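Local coordinates for protein DNA-3-methyladenine glycosidase (Bacillus halodurans, PDB 2H56) that belongs to the HhH-GPD superfamily of base excision DNA repair proteins, largely helical enzymes built round a helix-hairpin-helix motif, at residues T150-M155 / L162-V167; C115-S120 / T141-I146; T25-A28 / L33-F36; P46-P49 / Q53-V56; E77-G82 / Y91-E96. All coordinates share one frame; numbering follows the deposited sequence.

Contact 1 (T150-M155 / L162-V167); sequences TAEMFM and LDVLSV
Glu152 projects from helix 148-157 toward the loop 162-167 and meets Ser166 with its carboxylate, while Met155, about one turn further along, lies against Val164. In Glu152 CG stands anti to the carbonyl carbon (chi1 -78°) and the chain runs on extended, which carries the acid group out to the loop. Ser166 OG donates to Glu152 OE1 at 2.7 Å, coming from above the carboxylate, 43° out of its plane. The second oxygen, Glu152 OE2, receives a bond from a water at 2.6 Å, and this water in turn accepts from Val167 N at 2.9 Å. Gln148 NE2, one turn back on the same helix, also bonds to OE2, so both oxygens are engaged and rotation of the group is restrained. By its sequence and position this helix corresponds to the second of the helix-hairpin-helix motif that names the superfamily, and the loop leads from it toward helix 170-180. Val164 spreads its two methyls along the helix flank. Its CG1 lies 3.9 Å from Glu152 CB, at the root of the acid side chain, and 3.7 Å from Glu152 O. Its CG2 faces Met155, modelled as selenomethionine, whose chain bends at its last torsion (chi3 55°) and brings CE to 3.8 Å from that CG2. Val136 and Ile137 of helix 133-141 also touch Met155. Val164 N bonds to Thr203 OG1 of helix 202-219, and within the connection itself Asp163 OD1 forms a salt bridge with Arg161.

Contact 2 (C115-S120 / T141-I146); sequences CEHVES and TAIKGI
A CH-pi contact joins His117, on helix 105-119, to Ile143 of the loop 141-146. Ile143 CG1 sits 3.8 Å from the centroid of the imidazole, only 14° off the ring normal, and so is placed squarely over one face. The two side chains run past each other in opposite senses, and CG1 reaches the ring because it stands anti to the carbonyl carbon of Ile143 (chi1 -58°). The ring is also held from within its own helix, where it meets His113 edge-to-face. Van der Waals packing adds Ala142, whose CB approaches His117 CE1 obliquely at 3.9 Å. Residues 142-146 make up most of what is, by sequence and topology, the hairpin of the helix-hairpin-helix motif, between helices 133-141 and 148-157. The backbone here makes a type II turn closed by Ile146 N to Ile143 O at 3.1 Å, with Gly145 adopting the positive phi (88°) that such a turn needs at its third position. No hydrogen bond crosses between the two segments; one turn or more back on helix 105-119, His113 ND1 bonds to Lys144 N and Glu109 forms a salt bridge with Lys144 NZ. Glu116 OE1 is 6.0 Å from Lys144 NZ, too far for a direct ion pair, and the acid pairs instead through OE2 with Arg122. Leu123 adds a further apolar neighbour for Ile143.

Contact 3 (T25-A28 / L33-F36); sequences TIVA and LFQF
Helices 21-27 and 31-40 follow each other across a short connection, and their backbones come closest where Val27 CA lies 5.3 Å from Phe34 CA. Val27 points into the gap and divides its contacts between two residues. Its CG1 stands 4.1 Å from Leu33 CG and 3.9 Å from Phe34 CA, against the first turn of the second helix. The other methyl, Val27 CG2, meets the Phe34 ring at the edge, near the ring plane, 3.9 Å from CD1. Phe34 takes this posture because its CG is anti to the backbone N (chi1 176°), which sends the ring outward while its CB stays 3.9 Å from Val27 CB. Ile26 and Leu33 meet on the buried side, crossing at about a right angle. Ile26 has its CG1 branch between the backbone N and the carbonyl carbon (chi1 64°), and CD1 at the end of that branch reaches Leu33 CD2 at 3.7 Å. The same Leu33 CD2 lies 3.7 Å from Ile26 O. This is an apolar helix-helix contact between consecutive N-terminal helices, whose inner side continues through Leu33 to Trp198 and to Leu179 and Tyr180 of helix 170-180, while Ile26 is covered by Tyr201 and Ile37. The side-chain to side-chain contacts are all apolar. With no hydrogen bond across, the contact rests on dispersion and burial, Val27 and Leu33 contributing most; Ile26 and Leu33 are buried while Phe34 is exposed.

Contact 4 (P46-P49 / Q53-V56); sequences PTKP and QSLV
In the turn that leads from strand 43-46 into helix 51-61, the aliphatic chain of Lys48 lies across Ser54 and Gln53 of the first helical turns. Three successive carbons of the lysine pass by the serine hydroxyl: CB lies 3.1 Å from Ser54 OG, CG 3.6 Å and CD 3.7 Å from the same oxygen. The chain follows this path because CG is anti to the carbonyl carbon (chi1 -63°) and a bend at chi2 (-118°) turns the remainder past Ser54 toward Gln53. Lys48 CD then lies 3.9 Å from Gln53 OE1, with the two side chains crossing at about a right angle. The contact thus joins the two-stranded antiparallel sheet 13-16/43-46 to the helical body of an HhH-GPD fold. No hydrogen bond crosses between the segments, and the polar groups of Ser54 and Gln53 look to other partners. Ser54 OG makes a weak bond to Asn50 O, and Gln53 N bonds to Asn50 OD1, which ties down the start of the helix. Gln53 NE2 is bonded to Tyr73 OH on helix 66-80, and this holds the amide in place while its oxygen lies near Lys48 CD. On the inner side Ser54 also packs on Phe154 of helix 148-157, next to Leu55, which reaches that ring and Ile146.

Contact 5 (E77-G82 / Y91-E96); sequences EQLVGG and YRVSDE
Val93 provides the packed centre of this contact, with its two methyls set against Leu79 and Val80 at the end of helix 66-80. Its CG1 is anti to the backbone N (chi1 -177°) and faces Leu79, lying 4.1 Å from CD1 and 4.2 Å from CB of that residue. Its CG2 meets Val80 CG1 at 4.0 Å, so the fork of the valine spans two consecutive residues, each side chain crossing it at about a right angle. Val93 itself is buried, yet these separations are those of easy van der Waals contact, and no hydrogen bond passes between the segments. The outer side is looser, for Leu79 is exposed beyond the part that covers Val93, and so is Gly81. Past Val80 the helix ends in a Schellman motif: Gly81 takes a positive phi (84°), Gly82 N bonds back to Glu77 O at 2.9 Å, and Gly81 N makes a weak bond to Gln78 O at 3.0 Å. The opposite segment starts its own helix, with Ser94 as N-cap, its OG bonded to Ala97 N. Gln89 and Leu90 of helix 88-91 add cover to Val80, while Arg112 bonds Val93 O and forms a salt bridge with Asp95, so the contact sits where helix 66-80 ends and helix 95-100 begins, flanked by helix 88-91 and joined through Arg112 to helix 105-119.

Overall arrangement
Contact 1 lies nearest the centre of the chain and has a hydrogen-bonded, water-bridged acid across it; contacts 3 and 5, about 47 Å apart between centres, lie far out on opposite sides and are purely apolar between side chains. Contact 2 is buried although 18 Å from the chain centre, contact 4 partly buried. Contacts 1 and 2 each draw one segment from what appears to be the same helix-hairpin-helix motif, touching through Ala151 with Thr141 and Ile146. Contact 4 adjoins both through Leu55. A CH-pi contact over a histidine face marks contact 2, whereas contact 4 sets lysine methylenes against polar groups. Contacts 5 and 2 do not touch, though their helices 95-100 and 105-119 are consecutive.

Contact 1 (T150-M155 / L162-V167)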
# COMPACT_ATOMS: atom_id res chain seq x y z
N THR A 150 -0.71 -6.96 -2.78
CA THR A 150 -1.05 -5.94 -3.76
C THR A 150 -2.38 -5.31 -3.38
O THR A 150 -2.51 -4.10 -3.38
CB THR A 150 -1.16 -6.51 -5.17
OG1 THR A 150 -0.02 -7.32 -5.43
CG2 THR A 150 -1.20 -5.42 -6.22
N ALA A 151 -3.37 -6.14 -3.05
CA ALA A 151 -4.68 -5.62 -2.67
C ALA A 151 -4.51 -4.76 -1.44
O ALA A 151 -5.14 -3.71 -1.33
CB ALA A 151 -5.67 -6.72 -2.38
N GLU A 152 -3.69 -5.21 -0.51
CA GLU A 152 -3.56 -4.49 0.74
C GLU A 152 -2.94 -3.11 0.53
O GLU A 152 -3.50 -2.11 1.00
CB GLU A 152 -2.82 -5.32 1.78
CG GLU A 152 -3.73 -6.37 2.39
CD GLU A 152 -2.99 -7.47 3.14
OE1 GLU A 152 -1.77 -7.71 2.85
OE2 GLU A 152 -3.66 -8.10 4.02
N MSE A 153 -1.84 -3.05 -0.22
CA MSE A 153 -1.18 -1.77 -0.53
C MSE A 153 -2.11 -0.82 -1.29
O MSE A 153 -2.10 0.44 -1.07
CB MSE A 153 0.07 -1.96 -1.36
CG MSE A 153 1.08 -2.81 -0.72
SE MSE A 153 1.79 -1.98 0.86
CE MSE A 153 3.03 -0.62 -0.03
N PHE A 154 -2.92 -1.43 -2.17
CA PHE A 154 -3.91 -0.69 -2.92
C PHE A 154 -4.95 -0.09 -2.02
O PHE A 154 -5.36 1.06 -2.24
CB PHE A 154 -4.60 -1.58 -3.94
CG PHE A 154 -5.62 -0.87 -4.76
CD1 PHE A 154 -5.22 -0.04 -5.82
CD2 PHE A 154 -6.97 -1.04 -4.51
CE1 PHE A 154 -6.17 0.65 -6.58
CE2 PHE A 154 -7.93 -0.37 -5.27
CZ PHE A 154 -7.53 0.48 -6.31
N MSE A 155 -5.40 -0.84 -1.01
CA MSE A 155 -6.43 -0.35 -0.13
C MSE A 155 -5.89 0.84 0.65
O MSE A 155 -6.66 1.71 1.13
CB MSE A 155 -6.88 -1.42 0.88
CG MSE A 155 -7.58 -2.62 0.32
SE MSE A 155 -8.42 -3.73 1.70
CE MSE A 155 -9.53 -2.34 2.58
N LEU A 162 -8.05 3.06 6.36
CA LEU A 162 -7.15 3.10 7.52
C LEU A 162 -7.12 1.78 8.35
O LEU A 162 -6.36 1.68 9.31
CB LEU A 162 -7.52 4.29 8.41
CG LEU A 162 -7.44 5.66 7.71
CD1 LEU A 162 -7.64 6.78 8.67
CD2 LEU A 162 -6.08 5.83 7.02
N ASP A 163 -7.88 0.78 7.94
CA ASP A 163 -8.06 -0.46 8.72
C ASP A 163 -7.43 -1.71 8.03
O ASP A 163 -8.04 -2.78 7.93
CB ASP A 163 -9.55 -0.68 8.94
CG ASP A 163 -10.35 -0.82 7.63
OD1 ASP A 163 -9.89 -0.39 6.54
OD2 ASP A 163 -11.45 -1.39 7.70
N VAL A 164 -6.19 -1.54 7.58
CA VAL A 164 -5.47 -2.53 6.80
C VAL A 164 -4.14 -2.83 7.52
O VAL A 164 -3.46 -1.93 7.98
CB VAL A 164 -5.18 -1.95 5.39
CG1 VAL A 164 -4.36 -2.93 4.51
CG2 VAL A 164 -6.49 -1.52 4.68
N LEU A 165 -3.79 -4.09 7.65
CA LEU A 165 -2.52 -4.49 8.23
C LEU A 165 -1.87 -5.55 7.30
O LEU A 165 -2.30 -6.71 7.31
CB LEU A 165 -2.80 -5.08 9.59
CG LEU A 165 -1.67 -5.58 10.49
CD1 LEU A 165 -0.84 -4.44 11.09
CD2 LEU A 165 -2.28 -6.43 11.62
N SER A 166 -0.89 -5.19 6.47
CA SER A 166 -0.36 -6.19 5.58
C SER A 166 0.67 -7.07 6.28
O SER A 166 1.87 -6.78 6.34
CB SER A 166 0.24 -5.61 4.32
OG SER A 166 0.65 -6.68 3.49
N VAL A 167 0.19 -8.20 6.78
CA VAL A 167 1.07 -9.09 7.53
C VAL A 167 2.27 -9.55 6.72
O VAL A 167 3.33 -9.82 7.28
CB VAL A 167 0.27 -10.26 8.08
CG1 VAL A 167 1.17 -11.42 8.42
CG2 VAL A 167 -0.49 -9.76 9.31
O HOH W 1 -2.37 -9.28 5.89

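Contact 2 (C115-S120 / T141-I146)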
# COMPACT_ATOMS: atom_id res chain seq x y z
N CYS A 115 -9.43 -4.32 -16.52
CA CYS A 115 -10.44 -3.70 -17.36
C CYS A 115 -11.72 -4.46 -17.38
O CYS A 115 -12.76 -3.89 -17.16
CB CYS A 115 -9.96 -3.60 -18.78
SG CYS A 115 -8.64 -2.41 -18.93
N GLU A 116 -11.61 -5.75 -17.66
CA GLU A 116 -12.77 -6.63 -17.65
C GLU A 116 -13.56 -6.48 -16.34
O GLU A 116 -14.78 -6.33 -16.36
CB GLU A 116 -12.33 -8.09 -17.88
CG GLU A 116 -13.47 -9.13 -17.84
CD GLU A 116 -12.98 -10.61 -17.80
OE1 GLU A 116 -12.07 -10.98 -18.58
OE2 GLU A 116 -13.54 -11.38 -16.98
N HIS A 117 -12.86 -6.50 -15.21
CA HIS A 117 -13.53 -6.45 -13.93
C HIS A 117 -14.17 -5.08 -13.62
O HIS A 117 -15.20 -5.01 -12.98
CB HIS A 117 -12.55 -6.81 -12.80
CG HIS A 117 -12.43 -8.27 -12.50
ND1 HIS A 117 -12.78 -8.80 -11.29
CD2 HIS A 117 -11.94 -9.29 -13.24
CE1 HIS A 117 -12.52 -10.10 -11.29
NE2 HIS A 117 -12.02 -10.42 -12.47
N VAL A 118 -13.53 -3.99 -14.04
CA VAL A 118 -14.11 -2.67 -13.85
C VAL A 118 -15.35 -2.49 -14.75
O VAL A 118 -16.39 -2.05 -14.29
CB VAL A 118 -13.06 -1.51 -14.04
CG1 VAL A 118 -13.74 -0.12 -14.04
CG2 VAL A 118 -11.99 -1.58 -12.96
N GLU A 119 -15.25 -2.86 -16.02
CA GLU A 119 -16.35 -2.60 -16.96
C GLU A 119 -17.55 -3.55 -16.90
O GLU A 119 -18.60 -3.22 -17.39
CB GLU A 119 -15.81 -2.59 -18.39
CG GLU A 119 -14.94 -1.38 -18.71
CD GLU A 119 -14.52 -1.38 -20.16
OE1 GLU A 119 -13.79 -2.32 -20.55
OE2 GLU A 119 -14.91 -0.45 -20.92
N SER A 120 -17.36 -4.73 -16.33
CA SER A 120 -18.40 -5.71 -16.11
C SER A 120 -19.14 -5.35 -14.82
O SER A 120 -20.22 -5.89 -14.51
CB SER A 120 -17.75 -7.07 -15.90
OG SER A 120 -17.09 -7.10 -14.62
N THR A 141 -8.38 -9.45 -5.25
CA THR A 141 -7.45 -10.57 -5.53
C THR A 141 -7.99 -11.57 -6.56
O THR A 141 -7.23 -12.35 -7.17
CB THR A 141 -7.05 -11.29 -4.27
OG1 THR A 141 -8.23 -11.61 -3.52
CG2 THR A 141 -6.15 -10.42 -3.41
N ALA A 142 -9.31 -11.51 -6.78
CA ALA A 142 -9.98 -12.14 -7.94
C ALA A 142 -9.35 -11.77 -9.30
O ALA A 142 -9.49 -12.53 -10.26
CB ALA A 142 -11.48 -11.78 -7.96
N ILE A 143 -8.68 -10.62 -9.37
CA ILE A 143 -8.03 -10.18 -10.58
C ILE A 143 -6.66 -10.84 -10.69
O ILE A 143 -5.87 -10.77 -9.77
CB ILE A 143 -7.87 -8.66 -10.60
CG1 ILE A 143 -9.23 -7.97 -10.46
CG2 ILE A 143 -7.17 -8.16 -11.88
CD1 ILE A 143 -9.10 -6.59 -9.85
N LYS A 144 -6.40 -11.51 -11.81
CA LYS A 144 -5.07 -12.05 -12.11
C LYS A 144 -4.03 -10.97 -11.94
O LYS A 144 -4.25 -9.82 -12.31
CB LYS A 144 -4.99 -12.54 -13.55
CG LYS A 144 -5.49 -14.00 -13.81
CD LYS A 144 -5.50 -14.29 -15.34
CE LYS A 144 -6.76 -13.70 -16.02
NZ LYS A 144 -6.57 -13.14 -17.41
N GLY A 145 -2.89 -11.34 -11.36
CA GLY A 145 -1.82 -10.40 -11.10
C GLY A 145 -1.92 -9.71 -9.77
O GLY A 145 -0.89 -9.29 -9.25
N ILE A 146 -3.13 -9.54 -9.22
CA ILE A 146 -3.32 -8.92 -7.90
C ILE A 146 -3.35 -9.94 -6.78
O ILE A 146 -4.29 -10.69 -6.64
CB ILE A 146 -4.64 -8.14 -7.79
CG1 ILE A 146 -4.84 -7.23 -9.00
CG2 ILE A 146 -4.66 -7.33 -6.48
CD1 ILE A 146 -3.88 -6.16 -9.08

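Contact 3 (T25-A28 / L33-F36)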
# COMPACT_ATOMS: atom_id res chain seq x y z
N THR A 25 -5.70 6.66 19.29
CA THR A 25 -6.31 5.35 19.39
C THR A 25 -5.28 4.24 19.28
O THR A 25 -5.28 3.34 20.13
CB THR A 25 -7.37 5.17 18.34
OG1 THR A 25 -8.47 6.00 18.69
CG2 THR A 25 -7.83 3.73 18.30
N ILE A 26 -4.39 4.32 18.29
CA ILE A 26 -3.43 3.23 18.07
C ILE A 26 -2.41 3.11 19.18
O ILE A 26 -1.88 2.05 19.40
CB ILE A 26 -2.70 3.33 16.71
CG1 ILE A 26 -1.83 4.57 16.63
CG2 ILE A 26 -3.69 3.30 15.55
CD1 ILE A 26 -0.74 4.45 15.55
N VAL A 27 -2.15 4.20 19.89
CA VAL A 27 -1.20 4.12 21.00
C VAL A 27 -1.85 3.89 22.33
O VAL A 27 -1.15 3.64 23.29
CB VAL A 27 -0.29 5.37 21.12
CG1 VAL A 27 0.38 5.65 19.77
CG2 VAL A 27 -1.09 6.57 21.62
N ALA A 28 -3.18 3.93 22.41
CA ALA A 28 -3.85 3.80 23.74
C ALA A 28 -3.38 2.59 24.56
O ALA A 28 -3.18 2.68 25.75
CB ALA A 28 -5.35 3.75 23.58
N LEU A 33 4.81 1.98 21.15
CA LEU A 33 4.42 2.72 19.96
C LEU A 33 4.30 4.21 20.29
O LEU A 33 4.72 5.06 19.51
CB LEU A 33 3.13 2.16 19.35
CG LEU A 33 2.69 2.73 18.00
CD1 LEU A 33 3.80 2.52 16.98
CD2 LEU A 33 1.32 2.15 17.53
N PHE A 34 3.78 4.51 21.47
CA PHE A 34 3.68 5.89 21.90
C PHE A 34 5.06 6.57 22.01
O PHE A 34 5.22 7.70 21.55
CB PHE A 34 2.98 5.97 23.25
CG PHE A 34 2.92 7.37 23.82
CD1 PHE A 34 1.90 8.22 23.48
CD2 PHE A 34 3.92 7.84 24.63
CE1 PHE A 34 1.86 9.50 23.99
CE2 PHE A 34 3.89 9.12 25.13
CZ PHE A 34 2.85 9.95 24.81
N GLN A 35 6.00 5.90 22.69
CA GLN A 35 7.37 6.39 22.84
C GLN A 35 8.00 6.67 21.45
O GLN A 35 8.69 7.67 21.26
CB GLN A 35 8.23 5.40 23.64
CG GLN A 35 7.96 5.43 25.14
CD GLN A 35 8.82 4.45 25.95
OE1 GLN A 35 9.79 4.85 26.58
NE2 GLN A 35 8.45 3.16 25.94
N PHE A 36 7.72 5.80 20.49
CA PHE A 36 8.28 5.95 19.16
C PHE A 36 7.67 7.12 18.40
O PHE A 36 8.40 7.91 17.79
CB PHE A 36 8.05 4.69 18.33
CG PHE A 36 8.57 4.81 16.93
CD1 PHE A 36 9.90 5.08 16.70
CD2 PHE A 36 7.72 4.69 15.85
CE1 PHE A 36 10.38 5.21 15.41
CE2 PHE A 36 8.20 4.83 14.54
CZ PHE A 36 9.53 5.08 14.34

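Contact 4 (P46-P49 / Q53-V56)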
# COMPACT_ATOMS: atom_id res chain seq x y z
N PRO A 46 -0.29 9.12 1.10
CA PRO A 46 -0.69 9.57 -0.24
C PRO A 46 -1.94 8.84 -0.71
O PRO A 46 -2.08 7.64 -0.49
CB PRO A 46 0.51 9.23 -1.11
CG PRO A 46 1.28 8.20 -0.34
CD PRO A 46 0.99 8.39 1.10
N THR A 47 -2.87 9.58 -1.29
CA THR A 47 -4.07 9.00 -1.87
C THR A 47 -4.15 9.34 -3.33
O THR A 47 -4.30 10.53 -3.70
CB THR A 47 -5.35 9.50 -1.19
OG1 THR A 47 -5.27 9.23 0.22
CG2 THR A 47 -6.62 8.83 -1.85
N LYS A 48 -4.08 8.30 -4.15
CA LYS A 48 -4.28 8.44 -5.58
C LYS A 48 -5.75 8.72 -5.86
O LYS A 48 -6.62 7.96 -5.48
CB LYS A 48 -3.82 7.18 -6.30
CG LYS A 48 -2.31 6.85 -6.14
CD LYS A 48 -1.57 6.86 -7.51
CE LYS A 48 -0.22 6.09 -7.49
NZ LYS A 48 0.49 6.20 -8.80
N PRO A 49 -6.04 9.81 -6.55
CA PRO A 49 -7.45 10.06 -6.89
C PRO A 49 -8.14 8.86 -7.56
O PRO A 49 -9.13 8.35 -7.03
CB PRO A 49 -7.38 11.24 -7.88
CG PRO A 49 -5.94 11.33 -8.29
CD PRO A 49 -5.14 10.82 -7.13
N GLN A 53 -6.82 3.79 -12.41
CA GLN A 53 -5.49 4.24 -12.80
C GLN A 53 -4.44 3.63 -11.88
O GLN A 53 -3.42 3.14 -12.32
CB GLN A 53 -5.46 5.76 -12.77
CG GLN A 53 -4.19 6.42 -13.27
CD GLN A 53 -3.08 6.42 -12.23
OE1 GLN A 53 -3.30 6.78 -11.06
NE2 GLN A 53 -1.88 6.02 -12.64
N SER A 54 -4.73 3.66 -10.59
CA SER A 54 -3.85 3.06 -9.59
C SER A 54 -3.60 1.60 -9.78
O SER A 54 -2.49 1.16 -9.58
CB SER A 54 -4.45 3.23 -8.21
OG SER A 54 -4.43 4.60 -7.93
N LEU A 55 -4.63 0.83 -10.12
CA LEU A 55 -4.43 -0.60 -10.29
C LEU A 55 -3.49 -0.85 -11.47
O LEU A 55 -2.59 -1.69 -11.41
CB LEU A 55 -5.75 -1.33 -10.49
CG LEU A 55 -6.50 -1.76 -9.25
CD1 LEU A 55 -7.88 -2.32 -9.59
CD2 LEU A 55 -5.65 -2.81 -8.53
N VAL A 56 -3.70 -0.12 -12.56
CA VAL A 56 -2.89 -0.30 -13.74
C VAL A 56 -1.44 0.07 -13.43
O VAL A 56 -0.53 -0.70 -13.70
CB VAL A 56 -3.44 0.53 -14.90
CG1 VAL A 56 -2.51 0.43 -16.09
CG2 VAL A 56 -4.84 0.05 -15.24

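Contact 5 (E77-G82 / Y91-E96)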
# COMPACT_ATOMS: atom_id res chain seq x y z
N GLU A 77 0.80 6.23 -21.19
CA GLU A 77 -0.02 7.45 -21.20
C GLU A 77 -0.05 8.05 -22.62
O GLU A 77 -1.11 8.50 -23.06
CB GLU A 77 0.42 8.48 -20.15
CG GLU A 77 0.21 7.99 -18.69
CD GLU A 77 -0.07 9.11 -17.65
OE1 GLU A 77 0.61 10.16 -17.68
OE2 GLU A 77 -0.97 8.89 -16.77
N GLN A 78 1.08 8.02 -23.33
CA GLN A 78 1.13 8.57 -24.68
C GLN A 78 0.25 7.78 -25.62
O GLN A 78 -0.47 8.36 -26.40
CB GLN A 78 2.55 8.59 -25.22
CG GLN A 78 3.50 9.53 -24.55
CD GLN A 78 4.94 9.29 -25.00
OE1 GLN A 78 5.24 9.40 -26.19
NE2 GLN A 78 5.84 8.93 -24.06
N LEU A 79 0.28 6.45 -25.54
CA LEU A 79 -0.61 5.59 -26.34
C LEU A 79 -2.06 5.98 -26.16
O LEU A 79 -2.74 6.15 -27.14
CB LEU A 79 -0.44 4.10 -26.00
CG LEU A 79 0.94 3.57 -26.38
CD1 LEU A 79 1.19 2.14 -25.87
CD2 LEU A 79 1.16 3.73 -27.91
N VAL A 80 -2.53 6.17 -24.92
CA VAL A 80 -3.93 6.64 -24.67
C VAL A 80 -4.15 8.16 -24.83
O VAL A 80 -5.29 8.61 -24.75
CB VAL A 80 -4.47 6.20 -23.29
CG1 VAL A 80 -4.48 4.69 -23.20
CG2 VAL A 80 -3.65 6.78 -22.18
N GLY A 81 -3.08 8.93 -25.04
CA GLY A 81 -3.18 10.35 -25.37
C GLY A 81 -3.32 11.28 -24.19
O GLY A 81 -3.87 12.36 -24.32
N GLY A 82 -2.83 10.89 -23.02
CA GLY A 82 -2.91 11.73 -21.83
C GLY A 82 -3.16 10.89 -20.60
O GLY A 82 -2.81 9.71 -20.58
N TYR A 91 -9.27 -0.05 -24.69
CA TYR A 91 -9.86 -0.86 -25.74
C TYR A 91 -9.14 -0.48 -27.02
O TYR A 91 -8.72 -1.37 -27.72
CB TYR A 91 -11.39 -0.72 -25.91
CG TYR A 91 -11.94 -1.46 -27.15
N ARG A 92 -8.95 0.82 -27.28
CA ARG A 92 -8.38 1.28 -28.57
C ARG A 92 -6.87 0.98 -28.77
O ARG A 92 -6.37 1.20 -29.86
CB ARG A 92 -8.65 2.79 -28.79
N VAL A 93 -6.16 0.49 -27.75
CA VAL A 93 -4.73 0.21 -27.82
C VAL A 93 -4.45 -1.29 -27.88
O VAL A 93 -4.84 -2.02 -27.00
CB VAL A 93 -4.04 0.73 -26.56
CG1 VAL A 93 -2.52 0.52 -26.65
CG2 VAL A 93 -4.39 2.20 -26.34
N SER A 94 -3.74 -1.75 -28.91
CA SER A 94 -3.46 -3.16 -29.05
C SER A 94 -2.40 -3.65 -28.08
O SER A 94 -1.59 -2.88 -27.58
CB SER A 94 -2.91 -3.45 -30.44
OG SER A 94 -1.61 -2.89 -30.58
N ASP A 95 -2.40 -4.96 -27.89
CA ASP A 95 -1.35 -5.65 -27.19
C ASP A 95 0.05 -5.44 -27.80
O ASP A 95 1.01 -5.21 -27.07
CB ASP A 95 -1.72 -7.15 -27.13
CG ASP A 95 -2.92 -7.45 -26.16
OD1 ASP A 95 -3.48 -6.51 -25.55
OD2 ASP A 95 -3.30 -8.64 -25.99
N GLU A 96 0.21 -5.52 -29.12
CA GLU A 96 1.55 -5.32 -29.68
C GLU A 96 2.01 -3.92 -29.27
O GLU A 96 3.16 -3.71 -28.89
CB GLU A 96 1.61 -5.52 -31.20